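Local coordinates for conjugal transfer protein TRWB (Escherichia coli, PDB 1E9R), which probably acts as the coupling protein of bacterial conjugation, a hexameric P-loop NTPase thought to help drive DNA transfer between cells, at residues L288-L297 with Q320-E329; F229-D237 with V265-P274. All coordinates share one frame; numbering follows the deposited sequence.

Contact 1 of 2, residues L288-L297 with Q320-E329; sequences LASLEKLASL and QLDDVYGVKE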
loop_
_atom_site.group_PDB
_atom_site.type_symbol
_atom_site.label_atom_id
_atom_site.label_comp_id
_atom_site.label_asym_id
_atom_site.label_seq_id
_atom_site.Cartn_x
_atom_site.Cartn_y
_atom_site.Cartn_z
ATOM N N LEU B 288 12.952 -10.552 -21.312
ATOM C CA LEU B 288 11.897 -9.552 -21.419
ATOM C C LEU B 288 12.039 -8.373 -20.438
ATOM O O LEU B 288 11.778 -7.217 -20.805
ATOM C CB LEU B 288 10.551 -10.253 -21.233
ATOM C CG LEU B 288 9.250 -9.522 -21.528
ATOM C CD1 LEU B 288 9.254 -8.972 -22.918
ATOM C CD2 LEU B 288 8.113 -10.501 -21.365
ATOM N N ALA B 289 12.472 -8.664 -19.210
ATOM C CA ALA B 289 12.631 -7.640 -18.177
ATOM C C ALA B 289 13.920 -6.797 -18.245
ATOM O O ALA B 289 14.133 -5.931 -17.402
ATOM C CB ALA B 289 12.497 -8.281 -16.795
ATOM N N SER B 290 14.771 -7.048 -19.239
ATOM C CA SER B 290 16.012 -6.290 -19.411
ATOM C C SER B 290 15.790 -5.097 -20.312
ATOM O O SER B 290 16.599 -4.168 -20.335
ATOM C CB SER B 290 17.114 -7.152 -20.018
ATOM O OG SER B 290 17.687 -7.970 -19.022
ATOM N N LEU B 291 14.701 -5.142 -21.070
ATOM C CA LEU B 291 14.354 -4.053 -21.959
ATOM C C LEU B 291 13.561 -3.045 -21.135
ATOM O O LEU B 291 13.220 -3.323 -19.990
ATOM C CB LEU B 291 13.493 -4.568 -23.116
ATOM C CG LEU B 291 14.105 -5.594 -24.080
ATOM C CD1 LEU B 291 13.084 -5.966 -25.127
ATOM C CD2 LEU B 291 15.334 -5.025 -24.748
ATOM N N GLU B 292 13.286 -1.872 -21.694
ATOM C CA GLU B 292 12.497 -0.886 -20.962
ATOM C C GLU B 292 11.024 -1.285 -21.055
ATOM O O GLU B 292 10.679 -2.300 -21.682
ATOM C CB GLU B 292 12.686 0.526 -21.546
ATOM C CG GLU B 292 14.104 1.073 -21.437
ATOM C CD GLU B 292 14.159 2.533 -20.982
ATOM O OE1 GLU B 292 13.127 3.065 -20.515
ATOM O OE2 GLU B 292 15.245 3.148 -21.079
ATOM N N LYS B 293 10.153 -0.501 -20.426
ATOM C CA LYS B 293 8.729 -0.782 -20.483
ATOM C C LYS B 293 8.263 -0.405 -21.890
ATOM O O LYS B 293 7.988 0.764 -22.168
ATOM C CB LYS B 293 8.006 0.047 -19.430
ATOM C CG LYS B 293 6.511 -0.139 -19.407
ATOM C CD LYS B 293 5.901 0.573 -18.224
ATOM C CE LYS B 293 4.394 0.391 -18.194
ATOM N NZ LYS B 293 3.839 0.900 -16.908
ATOM N N LEU B 294 8.192 -1.395 -22.778
ATOM C CA LEU B 294 7.790 -1.163 -24.166
ATOM C C LEU B 294 6.346 -0.707 -24.330
ATOM O O LEU B 294 5.439 -1.222 -23.686
ATOM C CB LEU B 294 8.042 -2.424 -24.996
ATOM C CG LEU B 294 9.467 -2.963 -24.877
ATOM C CD1 LEU B 294 9.625 -4.175 -25.770
ATOM C CD2 LEU B 294 10.466 -1.894 -25.271
ATOM N N ALA B 295 6.143 0.259 -25.216
ATOM C CA ALA B 295 4.825 0.809 -25.460
ATOM C C ALA B 295 3.954 -0.020 -26.396
ATOM O O ALA B 295 2.724 0.009 -26.287
ATOM C CB ALA B 295 4.964 2.222 -26.012
ATOM N N SER B 296 4.576 -0.772 -27.302
ATOM C CA SER B 296 3.822 -1.545 -28.288
ATOM C C SER B 296 3.879 -3.049 -28.175
ATOM O O SER B 296 3.186 -3.737 -28.911
ATOM C CB SER B 296 4.282 -1.162 -29.694
ATOM O OG SER B 296 4.427 0.242 -29.795
ATOM N N LEU B 297 4.708 -3.568 -27.282
ATOM C CA LEU B 297 4.810 -5.018 -27.133
ATOM C C LEU B 297 3.439 -5.662 -26.909
ATOM O O LEU B 297 3.096 -6.639 -27.570
ATOM C CB LEU B 297 5.713 -5.372 -25.954
ATOM C CG LEU B 297 6.524 -6.664 -26.050
ATOM C CD1 LEU B 297 6.818 -7.150 -24.646
ATOM C CD2 LEU B 297 5.779 -7.728 -26.842
ATOM N N GLN B 320 11.199 -9.022 -11.460
ATOM C CA GLN B 320 11.882 -7.967 -12.191
ATOM C C GLN B 320 10.949 -7.354 -13.206
ATOM O O GLN B 320 11.011 -6.153 -13.455
ATOM C CB GLN B 320 13.104 -8.515 -12.908
ATOM C CG GLN B 320 14.038 -7.441 -13.400
ATOM C CD GLN B 320 15.189 -8.006 -14.225
ATOM O OE1 GLN B 320 15.489 -9.218 -14.179
ATOM N NE2 GLN B 320 15.852 -7.129 -14.984
ATOM N N LEU B 321 10.088 -8.181 -13.796
ATOM C CA LEU B 321 9.122 -7.707 -14.786
ATOM C C LEU B 321 8.093 -6.788 -14.119
ATOM O O LEU B 321 7.619 -5.814 -14.722
ATOM C CB LEU B 321 8.406 -8.890 -15.426
ATOM C CG LEU B 321 7.528 -8.518 -16.619
ATOM C CD1 LEU B 321 8.415 -7.991 -17.751
ATOM C CD2 LEU B 321 6.711 -9.742 -17.058
ATOM N N ASP B 322 7.739 -7.112 -12.875
ATOM C CA ASP B 322 6.777 -6.306 -12.135
ATOM C C ASP B 322 7.408 -4.961 -11.909
ATOM O O ASP B 322 6.741 -3.935 -11.965
ATOM C CB ASP B 322 6.442 -6.923 -10.771
ATOM C CG ASP B 322 5.544 -8.148 -10.880
ATOM O OD1 ASP B 322 4.829 -8.276 -11.895
ATOM O OD2 ASP B 322 5.540 -8.975 -9.938
ATOM N N ASP B 323 8.710 -4.969 -11.664
ATOM C CA ASP B 323 9.430 -3.733 -11.423
ATOM C C ASP B 323 9.482 -2.829 -12.655
ATOM O O ASP B 323 9.407 -1.610 -12.541
ATOM C CB ASP B 323 10.841 -4.052 -10.940
ATOM C CG ASP B 323 11.371 -3.005 -10.002
ATOM O OD1 ASP B 323 10.679 -2.714 -9.004
ATOM O OD2 ASP B 323 12.469 -2.478 -10.253
ATOM N N VAL B 324 9.601 -3.426 -13.834
ATOM C CA VAL B 324 9.661 -2.657 -15.078
ATOM C C VAL B 324 8.291 -2.158 -15.564
ATOM O O VAL B 324 8.130 -0.981 -15.889
ATOM C CB VAL B 324 10.322 -3.506 -16.218
ATOM C CG1 VAL B 324 10.354 -2.726 -17.531
ATOM C CG2 VAL B 324 11.723 -3.902 -15.807
ATOM N N TYR B 325 7.312 -3.057 -15.603
ATOM C CA TYR B 325 5.980 -2.729 -16.089
ATOM C C TYR B 325 4.975 -2.389 -15.011
ATOM O O TYR B 325 3.930 -1.784 -15.287
ATOM C CB TYR B 325 5.419 -3.894 -16.907
ATOM C CG TYR B 325 6.068 -4.076 -18.248
ATOM C CD1 TYR B 325 7.280 -4.755 -18.374
ATOM C CD2 TYR B 325 5.486 -3.536 -19.397
ATOM C CE1 TYR B 325 7.896 -4.889 -19.613
ATOM C CE2 TYR B 325 6.099 -3.663 -20.644
ATOM C CZ TYR B 325 7.300 -4.338 -20.740
ATOM O OH TYR B 325 7.910 -4.449 -21.968
ATOM N N GLY B 326 5.282 -2.780 -13.783
ATOM C CA GLY B 326 4.344 -2.546 -12.703
ATOM C C GLY B 326 3.594 -3.851 -12.582
ATOM O O GLY B 326 3.463 -4.576 -13.566
ATOM N N VAL B 327 3.096 -4.163 -11.397
ATOM C CA VAL B 327 2.406 -5.427 -11.203
ATOM C C VAL B 327 1.216 -5.723 -12.136
ATOM O O VAL B 327 1.140 -6.802 -12.713
ATOM C CB VAL B 327 1.973 -5.558 -9.726
ATOM C CG1 VAL B 327 1.249 -6.866 -9.506
ATOM C CG2 VAL B 327 3.207 -5.489 -8.834
ATOM N N LYS B 328 0.300 -4.777 -12.299
ATOM C CA LYS B 328 -0.870 -5.004 -13.144
ATOM C C LYS B 328 -0.508 -5.273 -14.589
ATOM O O LYS B 328 -0.869 -6.298 -15.162
ATOM C CB LYS B 328 -1.825 -3.800 -13.100
ATOM C CG LYS B 328 -2.433 -3.489 -11.740
ATOM C CD LYS B 328 -3.276 -4.634 -11.237
ATOM C CE LYS B 328 -3.940 -4.284 -9.924
ATOM N NZ LYS B 328 -4.688 -5.455 -9.395
ATOM N N GLU B 329 0.213 -4.335 -15.178
ATOM C CA GLU B 329 0.589 -4.445 -16.568
ATOM C C GLU B 329 1.501 -5.634 -16.854
ATOM O O GLU B 329 1.458 -6.209 -17.939
ATOM C CB GLU B 329 1.229 -3.134 -16.989
ATOM C CG GLU B 329 1.452 -3.005 -18.467
ATOM C CD GLU B 329 1.608 -1.558 -18.903
ATOM O OE1 GLU B 329 1.275 -0.642 -18.106
ATOM O OE2 GLU B 329 2.053 -1.349 -20.054
HETATM O O HOH W 1 10.453 -5.016 -21.775
HETATM O O HOH W 2 5.808 0.592 -14.806
HETATM O O HOH W 3 3.741 -0.127 -21.794
#
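Lys293 lies over the ring of Tyr325, its CA 4.1 Å from the ring centroid and 23° off the normal, a CH-pi contact near the rim of that face. With CG anti to the backbone nitrogen (chi1 179°) and the rest of the chain extended, the lysine crosses the ring obliquely, CG standing 3.5 Å from Tyr325 CD2. This reach suits a lysine: its CG methylene packs on the CD2 side of the ring while NZ goes on to bond Tyr325 O at 3.1 Å, from above the carbonyl plane, and forms a salt bridge, its hydrogen bond weak, with OE1 of Glu329, whose side chain crosses it at about a right angle. A water also accepts from NZ and donates to Val324 O. The tyrosine hydroxyl accepts from Leu294 N at 3.2 Å (N-H...O angle 153°), and a second water joins it to Leu288 O and Glu292 O, so the buried hydroxyl is gripped by one amide and one water. Farther back along the helix, Val324 turns CG2 to Ala289 O at 3.5 Å, while Ala289 is small enough for its methyl to sit against the Gln320 side chain, 3.7 Å from CD. Leu321 CD1 meets Leu288 CG beside it. The arrangement packs the loop after strand 281-285 against the helix following the next parallel strand, 309-315, as neighbouring units of a P-loop NTPase alpha/beta core do.

Contact 2 of 2, residues F229-D237 with V265-P274; sequences FSIRSWLED and VVCTSILSLP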
loop_
_atom_site.group_PDB
_atom_site.type_symbol
_atom_site.label_atom_id
_atom_site.label_comp_id
_atom_site.label_asym_id
_atom_site.label_seq_id
_atom_site.Cartn_x
_atom_site.Cartn_y
_atom_site.Cartn_z
ATOM N N PHE B 229 18.797 2.523 -43.681
ATOM C CA PHE B 229 18.102 1.283 -43.388
ATOM C C PHE B 229 16.804 1.549 -42.633
ATOM O O PHE B 229 16.792 2.293 -41.652
ATOM C CB PHE B 229 18.976 0.350 -42.562
ATOM C CG PHE B 229 18.284 -0.920 -42.179
ATOM C CD1 PHE B 229 17.931 -1.849 -43.149
ATOM C CD2 PHE B 229 17.936 -1.170 -40.857
ATOM C CE1 PHE B 229 17.235 -3.015 -42.811
ATOM C CE2 PHE B 229 17.239 -2.337 -40.511
ATOM C CZ PHE B 229 16.888 -3.257 -41.491
ATOM N N SER B 230 15.715 0.945 -43.108
ATOM C CA SER B 230 14.399 1.096 -42.485
ATOM C C SER B 230 13.866 -0.258 -42.051
ATOM O O SER B 230 13.696 -1.154 -42.876
ATOM C CB SER B 230 13.403 1.728 -43.456
ATOM O OG SER B 230 12.085 1.670 -42.935
ATOM N N ILE B 231 13.607 -0.408 -40.754
ATOM C CA ILE B 231 13.084 -1.659 -40.233
ATOM C C ILE B 231 11.727 -1.956 -40.880
ATOM O O ILE B 231 11.412 -3.110 -41.152
ATOM C CB ILE B 231 12.932 -1.601 -38.701
ATOM C CG1 ILE B 231 14.313 -1.486 -38.049
ATOM C CG2 ILE B 231 12.211 -2.843 -38.198
ATOM C CD1 ILE B 231 14.272 -1.249 -36.556
ATOM N N ARG B 232 10.940 -0.911 -41.139
ATOM C CA ARG B 232 9.628 -1.073 -41.762
ATOM C C ARG B 232 9.768 -1.662 -43.157
ATOM O O ARG B 232 9.070 -2.613 -43.523
ATOM C CB ARG B 232 8.910 0.271 -41.870
ATOM C CG ARG B 232 8.592 0.893 -40.547
ATOM C CD ARG B 232 7.764 2.145 -40.714
ATOM N NE ARG B 232 6.405 1.866 -41.149
ATOM C CZ ARG B 232 5.460 2.794 -41.234
ATOM N NH1 ARG B 232 5.738 4.050 -40.913
ATOM N NH2 ARG B 232 4.235 2.470 -41.627
ATOM N N SER B 233 10.668 -1.074 -43.940
ATOM C CA SER B 233 10.920 -1.527 -45.302
ATOM C C SER B 233 11.491 -2.941 -45.272
ATOM O O SER B 233 11.148 -3.772 -46.111
ATOM C CB SER B 233 11.898 -0.582 -45.997
ATOM O OG SER B 233 11.356 0.725 -46.092
ATOM N N TRP B 234 12.362 -3.211 -44.308
ATOM C CA TRP B 234 12.951 -4.528 -44.172
ATOM C C TRP B 234 11.858 -5.582 -43.932
ATOM O O TRP B 234 11.872 -6.663 -44.525
ATOM C CB TRP B 234 13.933 -4.537 -43.004
ATOM C CG TRP B 234 14.505 -5.886 -42.726
ATOM C CD1 TRP B 234 15.477 -6.526 -43.438
ATOM C CD2 TRP B 234 14.114 -6.787 -41.680
ATOM N NE1 TRP B 234 15.718 -7.769 -42.903
ATOM C CE2 TRP B 234 14.897 -7.956 -41.822
ATOM C CE3 TRP B 234 13.179 -6.722 -40.636
ATOM C CZ2 TRP B 234 14.773 -9.055 -40.957
ATOM C CZ3 TRP B 234 13.054 -7.817 -39.774
ATOM C CH2 TRP B 234 13.849 -8.967 -39.943
ATOM N N LEU B 235 10.912 -5.272 -43.055
ATOM C CA LEU B 235 9.840 -6.214 -42.756
ATOM C C LEU B 235 9.039 -6.544 -43.997
ATOM O O LEU B 235 8.631 -7.685 -44.204
ATOM C CB LEU B 235 8.908 -5.644 -41.685
ATOM C CG LEU B 235 9.469 -5.618 -40.262
ATOM C CD1 LEU B 235 8.512 -4.884 -39.341
ATOM C CD2 LEU B 235 9.694 -7.034 -39.783
ATOM N N GLU B 236 8.829 -5.536 -44.829
ATOM C CA GLU B 236 8.056 -5.700 -46.046
ATOM C C GLU B 236 8.813 -6.429 -47.140
ATOM O O GLU B 236 8.205 -7.017 -48.025
ATOM C CB GLU B 236 7.615 -4.333 -46.559
ATOM C CG GLU B 236 6.814 -3.545 -45.544
ATOM C CD GLU B 236 6.426 -2.173 -46.048
ATOM O OE1 GLU B 236 7.346 -1.385 -46.380
ATOM O OE2 GLU B 236 5.206 -1.888 -46.105
ATOM N N ASP B 237 10.139 -6.395 -47.081
ATOM C CA ASP B 237 10.947 -7.050 -48.100
ATOM C C ASP B 237 10.925 -8.558 -47.938
ATOM O O ASP B 237 11.543 -9.100 -47.024
ATOM C CB ASP B 237 12.387 -6.547 -48.033
ATOM C CG ASP B 237 13.267 -7.145 -49.118
ATOM O OD1 ASP B 237 12.735 -7.858 -50.004
ATOM O OD2 ASP B 237 14.492 -6.898 -49.083
ATOM N N VAL B 265 10.063 -0.721 -32.320
ATOM C CA VAL B 265 9.837 -0.349 -33.707
ATOM C C VAL B 265 9.271 -1.565 -34.420
ATOM O O VAL B 265 8.333 -1.445 -35.203
ATOM C CB VAL B 265 11.134 0.072 -34.418
ATOM C CG1 VAL B 265 10.875 0.226 -35.919
ATOM C CG2 VAL B 265 11.641 1.378 -33.835
ATOM N N VAL B 266 9.840 -2.738 -34.146
ATOM C CA VAL B 266 9.356 -3.962 -34.774
ATOM C C VAL B 266 7.909 -4.234 -34.379
ATOM O O VAL B 266 7.076 -4.524 -35.231
ATOM C CB VAL B 266 10.214 -5.195 -34.386
ATOM C CG1 VAL B 266 9.545 -6.477 -34.884
ATOM C CG2 VAL B 266 11.595 -5.073 -34.991
ATOM N N CYS B 267 7.609 -4.121 -33.090
ATOM C CA CYS B 267 6.263 -4.362 -32.607
ATOM C C CYS B 267 5.181 -3.453 -33.194
ATOM O O CYS B 267 4.077 -3.915 -33.464
ATOM C CB CYS B 267 6.248 -4.278 -31.088
ATOM S SG CYS B 267 7.231 -5.582 -30.280
ATOM N N THR B 268 5.479 -2.173 -33.403
ATOM C CA THR B 268 4.475 -1.258 -33.955
ATOM C C THR B 268 4.341 -1.419 -35.446
ATOM O O THR B 268 3.245 -1.349 -35.999
ATOM C CB THR B 268 4.823 0.225 -33.775
ATOM O OG1 THR B 268 5.571 0.410 -32.580
ATOM C CG2 THR B 268 3.554 1.044 -33.697
ATOM N N SER B 269 5.480 -1.601 -36.095
ATOM C CA SER B 269 5.528 -1.713 -37.542
ATOM C C SER B 269 4.782 -2.886 -38.162
ATOM O O SER B 269 4.154 -2.717 -39.205
ATOM C CB SER B 269 6.986 -1.702 -38.005
ATOM O OG SER B 269 7.567 -0.438 -37.734
ATOM N N ILE B 270 4.832 -4.063 -37.540
ATOM C CA ILE B 270 4.134 -5.215 -38.105
ATOM C C ILE B 270 2.633 -4.963 -38.220
ATOM O O ILE B 270 1.964 -5.549 -39.065
ATOM C CB ILE B 270 4.328 -6.470 -37.265
ATOM C CG1 ILE B 270 3.701 -6.251 -35.895
ATOM C CG2 ILE B 270 5.811 -6.816 -37.162
ATOM C CD1 ILE B 270 3.447 -7.521 -35.149
ATOM N N LEU B 271 2.110 -4.090 -37.367
ATOM C CA LEU B 271 0.692 -3.758 -37.369
ATOM C C LEU B 271 0.328 -2.958 -38.602
ATOM O O LEU B 271 -0.852 -2.745 -38.893
ATOM C CB LEU B 271 0.348 -2.947 -36.124
ATOM C CG LEU B 271 -0.187 -3.664 -34.891
ATOM C CD1 LEU B 271 0.563 -4.942 -34.645
ATOM C CD2 LEU B 271 -0.085 -2.723 -33.707
ATOM N N SER B 272 1.351 -2.505 -39.317
ATOM C CA SER B 272 1.152 -1.711 -40.522
ATOM C C SER B 272 1.425 -2.518 -41.784
ATOM O O SER B 272 1.175 -2.042 -42.890
ATOM C CB SER B 272 2.058 -0.474 -40.507
ATOM O OG SER B 272 1.557 0.535 -39.654
ATOM N N LEU B 273 1.944 -3.731 -41.617
ATOM C CA LEU B 273 2.252 -4.588 -42.758
ATOM C C LEU B 273 1.007 -4.987 -43.527
ATOM O O LEU B 273 -0.040 -5.258 -42.935
ATOM C CB LEU B 273 2.968 -5.861 -42.306
ATOM C CG LEU B 273 4.396 -5.692 -41.805
ATOM C CD1 LEU B 273 4.938 -7.028 -41.379
ATOM C CD2 LEU B 273 5.254 -5.099 -42.896
ATOM N N PRO B 274 1.104 -5.029 -44.865
ATOM C CA PRO B 274 -0.046 -5.411 -45.685
ATOM C C PRO B 274 -0.427 -6.863 -45.401
ATOM O O PRO B 274 0.428 -7.693 -45.064
ATOM C CB PRO B 274 0.460 -5.197 -47.110
ATOM C CG PRO B 274 1.926 -5.487 -46.988
ATOM C CD PRO B 274 2.285 -4.766 -45.707
#
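Ile231 and Leu235 pack helix 231-236 against the end of helix 252-269, two helices of the alpha/beta core of this P-loop NTPase, whose short segments cross at -58° with axes 10.0 Å apart. Apolar contacts make up most of the interface. Ile231 sets CD1 3.8 Å from Val265 CG1 and turns CG2 to Val266, beta-branched residues whose methyls fill a buried interface. One turn on, Leu235 CD1 touches both Ser269 CB and Ile270 CG2, while its CB meets Leu273 CD2; that same methyl lies 3.4 Å from Glu236 CG, so the glutamate gives its aliphatic stem to the contact and its OE1 to Arg122.

Polar side chains work differently. Arg232 lays CG against Ser269 OG at 3.3 Å, then bends at chi3 (71°), bringing NH2 near Ser272 CB while NH1 is held by Asp126 and the carbonyl of Glu120. An alanine here would remove that guanidinium and probably leave Asp126 without its charged mate and the small serines poorly covered. Ser269 suits its place because its hydroxyl can bond back to its own helix: OG donates to Val265 O at 2.8 Å, and Ser269 N reaches that oxygen from the opposite face of the carbonyl plane.

Overall arrangement
Followed from the N terminus, the chain first enters contact 2 at 229-237, passes through strand 243-247 and most of helix 252-269, and closes that loop when 265-274 packs back on the short helix. Strand 281-285 then leads to 288-297, and contact 1 closes after helix 297-303 and strand 309-315, at 320-329. The two loops are thus consecutive, neither nested nor crossed. Their centres lie 22 Å apart, yet they meet where Ser296 OG probably hydrogen-bonds Thr268 OG1, and Leu297 packs on Cys267. Together they tie helices and loops around the parallel strands of the central sheet, and both reach a neighbouring subunit of the hexamer.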